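Local coordinates for protein 1,4-dihydroxy-6-naphtoate synthase (Archaeoglobus fulgidus, PDB 1ZBM) that probably catalyses the conversion of cyclic dehypoxanthine futalosine into 1,4-dihydroxy-6-naphthoate, a step in the biosynthesis of menaquinone, at residues Glu217-Glu220 and Tyr221-Tyr225; Arg231-Ala234 and Lys235-Ala238; Asn243-Tyr247 and Asn248-Ser252. All coordinates share one frame; numbering follows the deposited sequence.

Interaction 1: Glu217-Glu220 and Tyr221-Tyr225; sequences EAIE and YAMKY
Ile219, on helix 215-222, meets the selenomethionine Met223 in the 3-10 turn that follows, with Ile219 CD1 3.7 Å from Met223 SE. The selenomethionine chain, bent at chi2 (-57°) and chi3 (-65°), folds back over the preceding turn; Met223 CG comes within 3.1 Å of Ile219 O and 3.3 Å of Glu220 O. Ile219 CD1 also lies 4.3 Å from Ala222 CB. This is the close-packed side, and helix 231-241 covers it. On another face, Ala218 and Ala222 bring small side chains against Phe24 and Ala23 of helix 20-30.

The backbone tightens here. Ala222 N makes a helical bond of 3.3 Å to Ala218 O, whereas Met223 N has two weak bonds, 3.0 Å to Ile219 O and 3.4 Å to Glu220 O. Lys224 N then bonds Tyr221 O, confirming the shorter 3-10 spacing.

The solvent side is looser and belongs to Glu220 and Lys224, both exposed. Lys224 CD lies 3.5 Å above one face of the Tyr221 ring, offset toward its rim. Tyr221 and Glu217 face helix 20-30: Tyr221 packs on Tyr27, and Glu217 OE2 has its polar partner outside the two segments, in Tyr27 OH. Together these features mark an amphipathic helix whose C-terminal end passes into a 3-10 turn, in a protein of the periplasmic-binding-protein clan.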
loop_
_atom_site.group_PDB
_atom_site.type_symbol
_atom_site.label_atom_id
_atom_site.label_comp_id
_atom_site.label_asym_id
_atom_site.label_seq_id
_atom_site.Cartn_x
_atom_site.Cartn_y
_atom_site.Cartn_z
ATOM N N GLU A 217 -18.987 -9.466 -5.871
ATOM C CA GLU A 217 -19.557 -9.320 -4.550
ATOM C C GLU A 217 -18.623 -8.480 -3.669
ATOM O O GLU A 217 -19.031 -7.461 -3.107
ATOM C CB GLU A 217 -19.778 -10.691 -3.916
ATOM C CG GLU A 217 -20.628 -10.647 -2.657
ATOM C CD GLU A 217 -20.617 -11.960 -1.905
ATOM O OE1 GLU A 217 -20.611 -13.020 -2.563
ATOM O OE2 GLU A 217 -20.634 -11.931 -0.653
ATOM N N ALA A 218 -17.366 -8.901 -3.554
ATOM C CA ALA A 218 -16.398 -8.176 -2.735
ATOM C C ALA A 218 -16.204 -6.726 -3.191
ATOM O O ALA A 218 -16.070 -5.820 -2.369
ATOM C CB ALA A 218 -15.059 -8.911 -2.731
ATOM N N ILE A 219 -16.202 -6.506 -4.499
ATOM C CA ILE A 219 -16.015 -5.172 -5.049
ATOM C C ILE A 219 -17.217 -4.273 -4.764
ATOM O O ILE A 219 -17.084 -3.055 -4.661
ATOM C CB ILE A 219 -15.790 -5.250 -6.577
ATOM C CG1 ILE A 219 -14.659 -4.306 -6.993
ATOM C CG2 ILE A 219 -17.087 -4.919 -7.332
ATOM C CD1 ILE A 219 -14.917 -2.864 -6.712
ATOM N N GLU A 220 -18.394 -4.878 -4.640
ATOM C CA GLU A 220 -19.622 -4.129 -4.378
ATOM C C GLU A 220 -19.506 -3.314 -3.093
ATOM O O GLU A 220 -19.804 -2.123 -3.070
ATOM C CB GLU A 220 -20.810 -5.084 -4.261
ATOM C CG GLU A 220 -22.158 -4.376 -4.192
ATOM C CD GLU A 220 -22.442 -3.572 -5.445
ATOM O OE1 GLU A 220 -22.322 -4.139 -6.562
ATOM O OE2 GLU A 220 -22.780 -2.367 -5.324
ATOM N N TYR A 221 -19.086 -3.971 -2.021
ATOM C CA TYR A 221 -18.926 -3.293 -0.748
ATOM C C TYR A 221 -17.754 -2.310 -0.828
ATOM O O TYR A 221 -17.832 -1.192 -0.323
ATOM C CB TYR A 221 -18.663 -4.311 0.354
ATOM C CG TYR A 221 -18.273 -3.690 1.673
ATOM C CD1 TYR A 221 -19.224 -3.062 2.477
ATOM C CD2 TYR A 221 -16.949 -3.711 2.106
ATOM C CE1 TYR A 221 -18.869 -2.467 3.685
ATOM C CE2 TYR A 221 -16.577 -3.120 3.312
ATOM C CZ TYR A 221 -17.540 -2.499 4.096
ATOM O OH TYR A 221 -17.191 -1.902 5.285
ATOM N N ALA A 222 -16.674 -2.736 -1.476
ATOM C CA ALA A 222 -15.474 -1.923 -1.614
ATOM C C ALA A 222 -15.751 -0.583 -2.260
ATOM O O ALA A 222 -14.998 0.377 -2.073
ATOM C CB ALA A 222 -14.427 -2.676 -2.431
HETATM N N MSE A 223 -16.827 -0.518 -3.033
HETATM C CA MSE A 223 -17.189 0.715 -3.715
HETATM C C MSE A 223 -17.241 1.914 -2.767
HETATM O O MSE A 223 -17.018 3.046 -3.189
HETATM C CB MSE A 223 -18.536 0.543 -4.436
HETATM C CG MSE A 223 -18.494 -0.436 -5.615
HETATM SE SE MSE A 223 -17.174 0.038 -6.963
HETATM C CE MSE A 223 -17.937 1.702 -7.576
ATOM N N LYS A 224 -17.521 1.683 -1.488
ATOM C CA LYS A 224 -17.573 2.810 -0.553
ATOM C C LYS A 224 -16.263 3.620 -0.544
ATOM O O LYS A 224 -16.229 4.755 -0.066
ATOM C CB LYS A 224 -17.895 2.329 0.861
ATOM C CG LYS A 224 -16.900 1.349 1.407
ATOM C CD LYS A 224 -17.394 0.742 2.690
ATOM C CE LYS A 224 -17.576 1.792 3.761
ATOM N NZ LYS A 224 -17.795 1.095 5.048
ATOM N N TYR A 225 -15.198 3.039 -1.083
ATOM C CA TYR A 225 -13.914 3.721 -1.146
ATOM C C TYR A 225 -13.432 3.881 -2.584
ATOM O O TYR A 225 -12.272 4.221 -2.818
ATOM C CB TYR A 225 -12.862 2.957 -0.342
ATOM C CG TYR A 225 -13.197 2.809 1.122
ATOM C CD1 TYR A 225 -13.495 3.920 1.907
ATOM C CD2 TYR A 225 -13.208 1.556 1.730
ATOM C CE1 TYR A 225 -13.795 3.783 3.261
ATOM C CE2 TYR A 225 -13.507 1.417 3.083
ATOM C CZ TYR A 225 -13.798 2.536 3.836
ATOM O OH TYR A 225 -14.084 2.410 5.176
#

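Interaction 2: Arg231-Ala234 and Lys235-Ala238; sequences RERA and KRFA
Glu232 and Lys235 form the salt bridge of this helical stretch, NZ of Lys235 standing 2.7 Å from OE1 of Glu232. The two chains run side by side in the same direction. A bend at chi2 of Glu232 (-51°) turns the carboxylate back, and NZ approaches OE1 on its syn side, 17° out of the carboxylate plane. The other oxygen is less involved: Glu232 OE2 is 3.8 Å from Lys235 NZ. Lys235 NZ also has a second anion, Asp216, in the first turn of helix 215-222.

The backbone bonds are those of a regular alpha-helix at its opening turns. Lys235 N to Arg231 O, Arg236 N to Glu232 O and Phe237 N to Arg233 O are each 3.0 Å, and Ala238 N to Ala234 O is 2.9 Å with an N-H...O angle of 172°. Before them, Asp230 OD1 accepts a bond from Arg233 N at the start of the helix.

Arg233 NE and Arg236 NH2 are like charges 4.8 Å apart, not in contact; Asp160 pairs with Arg233 NH2 and probably eases this.

In apolar packing, Phe237 lies on Ile156, its side chain about 5 Å from that of His152, the predicted proton acceptor. Separately, Phe237 touches Asp21 of helix 20-30, where Ala238 packs on Phe24.

The chemistry implies a helix that meets its neighbours both by apolar packing and by salt bridges, the charge of Lys235 probably balanced by Glu232 and Asp216 and that of Arg233 by Asp160.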
loop_
_atom_site.group_PDB
_atom_site.type_symbol
_atom_site.label_atom_id
_atom_site.label_comp_id
_atom_site.label_asym_id
_atom_site.label_seq_id
_atom_site.Cartn_x
_atom_site.Cartn_y
_atom_site.Cartn_z
ATOM N N ARG A 231 -17.383 0.527 -11.467
ATOM C CA ARG A 231 -17.161 -0.857 -11.029
ATOM C C ARG A 231 -16.027 -1.604 -11.730
ATOM O O ARG A 231 -15.267 -2.338 -11.095
ATOM C CB ARG A 231 -18.465 -1.662 -11.156
ATOM C CG ARG A 231 -19.310 -1.589 -9.892
ATOM C CD ARG A 231 -20.808 -1.808 -10.112
ATOM N NE ARG A 231 -21.536 -1.510 -8.872
ATOM C CZ ARG A 231 -22.064 -0.324 -8.564
ATOM N NH1 ARG A 231 -22.689 -0.154 -7.402
ATOM N NH2 ARG A 231 -22.006 0.678 -9.433
ATOM N N GLU A 232 -15.904 -1.406 -13.036
ATOM C CA GLU A 232 -14.865 -2.090 -13.786
ATOM C C GLU A 232 -13.479 -1.597 -13.414
ATOM O O GLU A 232 -12.559 -2.385 -13.183
ATOM C CB GLU A 232 -15.095 -1.907 -15.287
ATOM C CG GLU A 232 -16.269 -2.722 -15.813
ATOM C CD GLU A 232 -16.187 -4.193 -15.398
ATOM O OE1 GLU A 232 -16.922 -4.591 -14.464
ATOM O OE2 GLU A 232 -15.370 -4.936 -15.994
ATOM N N ARG A 233 -13.339 -0.279 -13.364
ATOM C CA ARG A 233 -12.070 0.346 -13.037
ATOM C C ARG A 233 -11.651 -0.034 -11.616
ATOM O O ARG A 233 -10.469 -0.244 -11.340
ATOM C CB ARG A 233 -12.211 1.862 -13.160
ATOM C CG ARG A 233 -10.989 2.550 -13.711
ATOM C CD ARG A 233 -11.269 3.111 -15.092
ATOM N NE ARG A 233 -10.706 4.454 -15.208
ATOM C CZ ARG A 233 -10.909 5.268 -16.234
ATOM N NH1 ARG A 233 -11.671 4.881 -17.254
ATOM N NH2 ARG A 233 -10.353 6.470 -16.231
ATOM N N ALA A 234 -12.625 -0.126 -10.716
ATOM C CA ALA A 234 -12.340 -0.491 -9.333
ATOM C C ALA A 234 -11.885 -1.954 -9.232
ATOM O O ALA A 234 -10.947 -2.271 -8.497
ATOM C CB ALA A 234 -13.567 -0.259 -8.464
ATOM N N LYS A 235 -12.550 -2.841 -9.969
ATOM C CA LYS A 235 -12.188 -4.253 -9.954
ATOM C C LYS A 235 -10.756 -4.386 -10.455
ATOM O O LYS A 235 -9.937 -5.103 -9.876
ATOM C CB LYS A 235 -13.120 -5.063 -10.863
ATOM C CG LYS A 235 -13.852 -6.207 -10.172
ATOM C CD LYS A 235 -14.714 -6.981 -11.157
ATOM C CE LYS A 235 -15.753 -6.082 -11.810
ATOM N NZ LYS A 235 -16.539 -6.786 -12.867
ATOM N N ARG A 236 -10.461 -3.679 -11.541
ATOM C CA ARG A 236 -9.132 -3.697 -12.144
ATOM C C ARG A 236 -8.075 -3.242 -11.134
ATOM O O ARG A 236 -7.022 -3.864 -11.018
ATOM C CB ARG A 236 -9.121 -2.789 -13.380
ATOM C CG ARG A 236 -7.774 -2.632 -14.075
ATOM C CD ARG A 236 -7.890 -1.599 -15.203
ATOM N NE ARG A 236 -6.640 -0.872 -15.435
ATOM C CZ ARG A 236 -6.569 0.318 -16.028
ATOM N NH1 ARG A 236 -5.393 0.909 -16.196
ATOM N NH2 ARG A 236 -7.677 0.921 -16.446
ATOM N N PHE A 237 -8.366 -2.167 -10.402
ATOM C CA PHE A 237 -7.435 -1.639 -9.406
ATOM C C PHE A 237 -7.215 -2.627 -8.269
ATOM O O PHE A 237 -6.078 -2.908 -7.875
ATOM C CB PHE A 237 -7.956 -0.321 -8.816
ATOM C CG PHE A 237 -7.016 0.310 -7.819
ATOM C CD1 PHE A 237 -5.806 0.859 -8.239
ATOM C CD2 PHE A 237 -7.340 0.350 -6.465
ATOM C CE1 PHE A 237 -4.932 1.435 -7.330
ATOM C CE2 PHE A 237 -6.474 0.922 -5.545
ATOM C CZ PHE A 237 -5.264 1.470 -5.980
ATOM N N ALA A 238 -8.312 -3.143 -7.733
ATOM C CA ALA A 238 -8.230 -4.095 -6.640
ATOM C C ALA A 238 -7.481 -5.349 -7.076
ATOM O O ALA A 238 -6.634 -5.848 -6.342
ATOM C CB ALA A 238 -9.630 -4.460 -6.158
#

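Interaction 3: Asn243-Tyr247 and Asn248-Ser252; sequences NDYTY and NMPES
Tyr245 and Pro250 make a surface contact across the bend that joins the short helix 244-247 to helix 251-265, beside strand 76-86. The proline approaches the ring at its edge, near the ring plane, with Pro250 CG 3.5 Å from Tyr245 CD1 and 3.7 Å from Tyr245 CE1, while Pro250 CD is 3.6 Å from Tyr245 CD1. That near-plane position makes this edge packing and not a stack on the ring face; the two side chains cross at about a right angle. Tyr245 CG sits anti to its carbonyl carbon (chi1 -61°), which carries the ring alongside the later residues; at its far end OH bonds Asp87.

One backbone bond closes the short helix: Asn248 N to Asp244 O, 3.0 Å. Asn248 is also the first residue to leave helical phi/psi, so this bond comes just where the chain straightens. Tyr247 and Asn248 cross obliquely, their ring and amide planes 70° apart. Arg205 of helix 194-213 donates through NE to the carbonyl Tyr247 O and, weakly, through NH2 to Asn248 OD1.

At the other end of the helix Asn243 holds the N-cap position. Its N bonds Thr246 OG1 at 3.0 Å, the backbone-to-side-chain half of a capping box, and Asn243 O accepts a bond from Tyr247 N at 3.0 Å. While accepting from Asn243 N, Thr246 OG1 lies in bonding range of the carbonyls Ala83 O and Tyr241 O, between which it can share or alternate its proton.

The corner is thus held within itself by one main-chain bond and a small apolar touch, and its polar groups tie it to strand 76-86, through Thr246 with Gly82 and Met249 with Ser80, and to helix 194-213.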
loop_
_atom_site.group_PDB
_atom_site.type_symbol
_atom_site.label_atom_id
_atom_site.label_comp_id
_atom_site.label_asym_id
_atom_site.label_seq_id
_atom_site.Cartn_x
_atom_site.Cartn_y
_atom_site.Cartn_z
ATOM N N ASN A 243 -3.805 -10.205 -5.356
ATOM C CA ASN A 243 -3.661 -11.418 -6.165
ATOM C C ASN A 243 -2.734 -12.429 -5.496
ATOM O O ASN A 243 -2.633 -12.461 -4.273
ATOM C CB ASN A 243 -3.110 -11.063 -7.542
ATOM C CG ASN A 243 -1.998 -10.037 -7.466
ATOM O OD1 ASN A 243 -1.249 -9.981 -6.481
ATOM N ND2 ASN A 243 -1.875 -9.221 -8.507
ATOM N N ASP A 244 -2.059 -13.249 -6.298
ATOM C CA ASP A 244 -1.140 -14.259 -5.766
ATOM C C ASP A 244 -0.173 -13.734 -4.708
ATOM O O ASP A 244 -0.000 -14.352 -3.658
ATOM C CB ASP A 244 -0.297 -14.888 -6.882
ATOM C CG ASP A 244 -1.057 -15.897 -7.679
ATOM O OD1 ASP A 244 -1.633 -16.837 -7.067
ATOM O OD2 ASP A 244 -1.079 -15.777 -8.933
ATOM N N TYR A 245 0.474 -12.611 -5.007
ATOM C CA TYR A 245 1.449 -12.026 -4.096
ATOM C C TYR A 245 0.829 -11.685 -2.747
ATOM O O TYR A 245 1.487 -11.774 -1.703
ATOM C CB TYR A 245 2.063 -10.755 -4.689
ATOM C CG TYR A 245 2.817 -10.940 -5.988
ATOM C CD1 TYR A 245 3.733 -11.979 -6.151
ATOM C CD2 TYR A 245 2.647 -10.049 -7.042
ATOM C CE1 TYR A 245 4.460 -12.122 -7.334
ATOM C CE2 TYR A 245 3.371 -10.184 -8.225
ATOM C CZ TYR A 245 4.273 -11.220 -8.362
ATOM O OH TYR A 245 4.988 -11.355 -9.537
ATOM N N THR A 246 -0.436 -11.282 -2.777
ATOM C CA THR A 246 -1.162 -10.921 -1.569
ATOM C C THR A 246 -1.532 -12.186 -0.800
ATOM O O THR A 246 -1.509 -12.204 0.431
ATOM C CB THR A 246 -2.460 -10.154 -1.912
ATOM O OG1 THR A 246 -2.216 -9.272 -3.015
ATOM C CG2 THR A 246 -2.936 -9.323 -0.713
ATOM N N TYR A 247 -1.861 -13.254 -1.523
ATOM C CA TYR A 247 -2.236 -14.492 -0.858
ATOM C C TYR A 247 -1.062 -15.109 -0.108
ATOM O O TYR A 247 -1.235 -15.633 0.990
ATOM C CB TYR A 247 -2.789 -15.506 -1.855
ATOM C CG TYR A 247 -3.323 -16.753 -1.190
ATOM C CD1 TYR A 247 -4.587 -16.769 -0.598
ATOM C CD2 TYR A 247 -2.559 -17.920 -1.143
ATOM C CE1 TYR A 247 -5.079 -17.919 0.017
ATOM C CE2 TYR A 247 -3.038 -19.070 -0.529
ATOM C CZ TYR A 247 -4.301 -19.065 0.047
ATOM O OH TYR A 247 -4.773 -20.216 0.622
ATOM N N ASN A 248 0.125 -15.045 -0.709
ATOM C CA ASN A 248 1.346 -15.591 -0.109
ATOM C C ASN A 248 2.569 -14.910 -0.737
ATOM O O ASN A 248 2.801 -15.024 -1.941
ATOM C CB ASN A 248 1.415 -17.106 -0.355
ATOM C CG ASN A 248 2.545 -17.774 0.406
ATOM O OD1 ASN A 248 2.643 -17.641 1.622
ATOM N ND2 ASN A 248 3.396 -18.506 -0.303
HETATM N N MSE A 249 3.356 -14.209 0.070
HETATM C CA MSE A 249 4.531 -13.527 -0.465
HETATM C C MSE A 249 5.561 -14.540 -0.978
HETATM O O MSE A 249 6.131 -15.296 -0.202
HETATM C CB MSE A 249 5.163 -12.645 0.612
HETATM C CG MSE A 249 6.137 -11.615 0.084
HETATM SE SE MSE A 249 6.892 -10.583 1.533
HETATM C CE MSE A 249 5.394 -9.389 1.829
ATOM N N PRO A 250 5.808 -14.569 -2.300
ATOM C CA PRO A 250 6.779 -15.517 -2.863
ATOM C C PRO A 250 8.219 -15.118 -2.566
ATOM O O PRO A 250 8.475 -14.006 -2.093
ATOM C CB PRO A 250 6.458 -15.486 -4.352
ATOM C CG PRO A 250 6.068 -14.048 -4.571
ATOM C CD PRO A 250 5.161 -13.776 -3.365
ATOM N N GLU A 251 9.160 -16.013 -2.854
ATOM C CA GLU A 251 10.571 -15.734 -2.600
ATOM C C GLU A 251 11.085 -14.487 -3.315
ATOM O O GLU A 251 11.882 -13.744 -2.751
ATOM C CB GLU A 251 11.439 -16.953 -2.975
ATOM C CG GLU A 251 11.189 -18.193 -2.113
ATOM C CD GLU A 251 9.984 -19.011 -2.563
ATOM O OE1 GLU A 251 8.990 -18.408 -3.040
ATOM O OE2 GLU A 251 10.029 -20.261 -2.437
ATOM N N SER A 252 10.617 -14.250 -4.540
ATOM C CA SER A 252 11.051 -13.095 -5.323
ATOM C C SER A 252 10.739 -11.775 -4.635
ATOM O O SER A 252 11.544 -10.844 -4.675
ATOM C CB SER A 252 10.424 -13.122 -6.730
ATOM O OG SER A 252 9.011 -12.989 -6.693
#

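How the interactions relate
Interactions 1 and 2 belong together: they lie on consecutive helices, 215-222 and 231-241, their centres 10 Å apart, and touch directly. Ile219 CD1 is 3.4 Å from Ala234 CB, and Glu220 OE2 pairs with Arg231 NH1 at 3.0 Å, so the apolar seam has a salt bridge beside it. Both are partly buried. Interaction 3 is a surface contact, its centre about 20 Å from that of interaction 2, with nearest atoms about 5 Å apart and no touch. Chemistry differs accordingly: interaction 1 is apolar and backbone-bonded as a helix ends, interaction 2 a regular helix with one internal salt bridge, and 243-252 a helix-to-helix connection defined by capping and a proline-tyrosine touch.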